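Side-chain contact in 7beta-hydroxysteroid dehydrogenase (Collinsella aerofaciens, PDB 5FYD), which catalyses the NADPH-dependent reduction of the 7-oxo group of 7-oxolithocholate to give ursodeoxycholate, a secondary bile acid: residues H124-M127 / R128-A131. Residues are numbered along the deposited sequence; the frame is centred on the assembly and turned at random.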
ATOM      1  N   HIS A 124     -22.880  16.935  -9.239  1.00 11.11           N
ATOM      2  CA  HIS A 124     -23.780  17.964  -9.761  1.00 12.29           C
ATOM      3  C   HIS A 124     -24.532  17.489 -10.999  1.00 12.16           C
ATOM      4  O   HIS A 124     -25.741  17.620 -11.086  1.00 12.28           O
ATOM      5  CB  HIS A 124     -22.987  19.219 -10.105  1.00 12.67           C
ATOM      6  CG  HIS A 124     -23.809  20.312 -10.701  1.00 13.80           C
ATOM      7  ND1 HIS A 124     -23.735  20.653 -12.030  1.00 14.48           N
ATOM      8  CD2 HIS A 124     -24.710  21.154 -10.143  1.00 14.61           C
ATOM      9  CE1 HIS A 124     -24.545  21.674 -12.265  1.00 15.03           C
ATOM     10  NE2 HIS A 124     -25.148  21.992 -11.138  1.00 15.12           N
ATOM     11  N   HIS A 125     -23.795  16.920 -11.939  1.00 12.94           N
ATOM     12  CA  HIS A 125     -24.364  16.512 -13.217  1.00 13.32           C
ATOM     13  C   HIS A 125     -25.439  15.440 -13.013  1.00 13.16           C
ATOM     14  O   HIS A 125     -26.577  15.587 -13.494  1.00 13.27           O
ATOM     15  CB  HIS A 125     -23.233  16.042 -14.094  1.00 14.10           C
ATOM     16  CG  HIS A 125     -23.653  15.577 -15.439  1.00 14.83           C
ATOM     17  ND1 HIS A 125     -23.596  16.383 -16.552  1.00 16.49           N
ATOM     18  CD2 HIS A 125     -24.089  14.373 -15.862  1.00 15.51           C
ATOM     19  CE1 HIS A 125     -24.025  15.702 -17.599  1.00 16.51           C
ATOM     20  NE2 HIS A 125     -24.304  14.474 -17.210  1.00 16.16           N
ATOM     21  N   TYR A 126     -25.113  14.398 -12.245  1.00 12.50           N
ATOM     22  CA  TYR A 126     -26.072  13.314 -12.023  1.00 12.15           C
ATOM     23  C   TYR A 126     -27.185  13.709 -11.071  1.00 12.05           C
ATOM     24  O   TYR A 126     -28.315  13.234 -11.245  1.00 11.34           O
ATOM     25  CB  TYR A 126     -25.367  11.987 -11.702  1.00 11.90           C
ATOM     26  CG  TYR A 126     -24.570  11.564 -12.909  1.00 12.05           C
ATOM     27  CD1 TYR A 126     -25.190  10.995 -14.013  1.00 12.26           C
ATOM     28  CD2 TYR A 126     -23.211  11.806 -12.978  1.00 11.90           C
ATOM     29  CE1 TYR A 126     -24.470  10.670 -15.154  1.00 12.54           C
ATOM     30  CE2 TYR A 126     -22.486  11.491 -14.108  1.00 12.16           C
ATOM     31  CZ  TYR A 126     -23.110  10.924 -15.199  1.00 12.45           C
ATOM     32  OH  TYR A 126     -22.394  10.595 -16.342  1.00 12.80           O
ATOM     33  N   MET A 127     -26.930  14.630 -10.130  1.00 11.86           N
ATOM     34  CA  MET A 127     -28.027  15.172  -9.328  1.00 12.75           C
ATOM     35  C   MET A 127     -29.057  15.938 -10.159  1.00 13.40           C
ATOM     36  O   MET A 127     -30.264  15.841  -9.890  1.00 13.13           O
ATOM     37  CB  MET A 127     -27.530  16.009  -8.131  1.00 13.35           C
ATOM     38  CG  MET A 127     -27.116  15.145  -6.935  1.00 13.39           C
ATOM     39  SD  MET A 127     -28.388  14.027  -6.321  1.00 14.31           S
ATOM     40  CE  MET A 127     -29.725  15.190  -6.065  1.00 15.10           C
ATOM     41  N   ARG A 128     -28.603  16.649 -11.184  1.00 14.34           N
ATOM     42  CA  ARG A 128     -29.517  17.309 -12.126  1.00 16.45           C
ATOM     43  C   ARG A 128     -30.415  16.309 -12.823  1.00 15.44           C
ATOM     44  O   ARG A 128     -31.625  16.518 -12.938  1.00 15.37           O
ATOM     45  CB  ARG A 128     -28.737  18.131 -13.150  1.00 18.94           C
ATOM     46  CG  ARG A 128     -28.178  19.396 -12.537  1.00 23.32           C
ATOM     47  CD  ARG A 128     -27.287  20.187 -13.473  1.00 29.02           C
ATOM     48  NE  ARG A 128     -27.897  20.375 -14.785  1.00 34.67           N
ATOM     49  CZ  ARG A 128     -27.327  20.075 -15.955  1.00 40.15           C
ATOM     50  NH1 ARG A 128     -26.076  19.582 -16.027  1.00 41.62           N
ATOM     51  NH2 ARG A 128     -28.019  20.280 -17.078  1.00 42.21           N
ATOM     52  N   ILE A 129     -29.830  15.206 -13.257  1.00 14.54           N
ATOM     53  CA  ILE A 129     -30.604  14.170 -13.938  1.00 15.18           C
ATOM     54  C   ILE A 129     -31.591  13.533 -12.956  1.00 15.27           C
ATOM     55  O   ILE A 129     -32.807  13.455 -13.236  1.00 15.95           O
ATOM     56  CB  ILE A 129     -29.673  13.129 -14.596  1.00 15.34           C
ATOM     57  CG1 ILE A 129     -28.901  13.772 -15.764  1.00 15.82           C
ATOM     58  CG2 ILE A 129     -30.469  11.919 -15.080  1.00 15.84           C
ATOM     59  CD1 ILE A 129     -27.661  13.012 -16.184  1.00 15.45           C
ATOM     60  N   PHE A 130     -31.080  13.090 -11.801  1.00 13.80           N
ATOM     61  CA  PHE A 130     -31.912  12.405 -10.828  1.00 13.81           C
ATOM     62  C   PHE A 130     -33.060  13.284 -10.310  1.00 15.16           C
ATOM     63  O   PHE A 130     -34.192  12.808 -10.172  1.00 15.11           O
ATOM     64  CB  PHE A 130     -31.105  11.872  -9.643  1.00 13.59           C
ATOM     65  CG  PHE A 130     -30.061  10.851  -9.995  1.00 12.79           C
ATOM     66  CD1 PHE A 130     -30.246   9.894 -10.996  1.00 13.23           C
ATOM     67  CD2 PHE A 130     -28.875  10.802  -9.267  1.00 12.72           C
ATOM     68  CE1 PHE A 130     -29.267   8.942 -11.266  1.00 12.41           C
ATOM     69  CE2 PHE A 130     -27.888   9.875  -9.560  1.00 12.47           C
ATOM     70  CZ  PHE A 130     -28.076   8.941 -10.564  1.00 12.63           C
ATOM     71  N   ALA A 131     -32.771  14.552 -10.045  1.00 15.41           N
ATOM     72  CA  ALA A 131     -33.782  15.469  -9.519  1.00 17.54           C
ATOM     73  C   ALA A 131     -34.852  15.774 -10.577  1.00 17.91           C
ATOM     74  O   ALA A 131     -36.037  15.837 -10.232  1.00 18.22           O
ATOM     75  CB  ALA A 131     -33.139  16.754  -9.022  1.00 18.27           C
TER
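Arg128 folds back over His124 one turn along helix 105-132, which packs on the parallel sheet of this Rossmann-fold short-chain dehydrogenase. Arg128 CD lies over one face of the imidazole, 3.3 Å from His124 CE1. The ring is brought there by chi1 of 178°, which sets His124 CG anti to the backbone N, leaning along the helix toward Arg128. The guanidinium lies beyond the ring, its plane turned 32° from that of the imidazole, so the methylene CD makes the contact. Against His125 the same guanidinium stands almost upright, 85° between planes, with Arg128 NH1 4.1 Å from His125 ND1. Ile129 approaches from the same side of the His125 ring, its CD1 3.8 Å from His125 NE2. Ile129 CD1 also lies 3.9 Å from Tyr126 CD1, so this methyl touches both rings, while His125 CD2 sits over the centre of the Tyr126 face; Tyr126 and Ile129 run side by side. Further out, Phe77 stacks on His125, and Thr80 holds the Tyr126 hydroxyl by a hydrogen bond. Met127 and Phe130 face the sheet, both touching Val138 and Val179. Successive i to i+4 backbone bonds set the spacing of all these groups, among them the nearly straight Phe130 N to Tyr126 O bond of 2.8 Å. The acceptor of that bond, Tyr126 O, also sits over one face of the Phe130 ring, 3.2 Å from its CG.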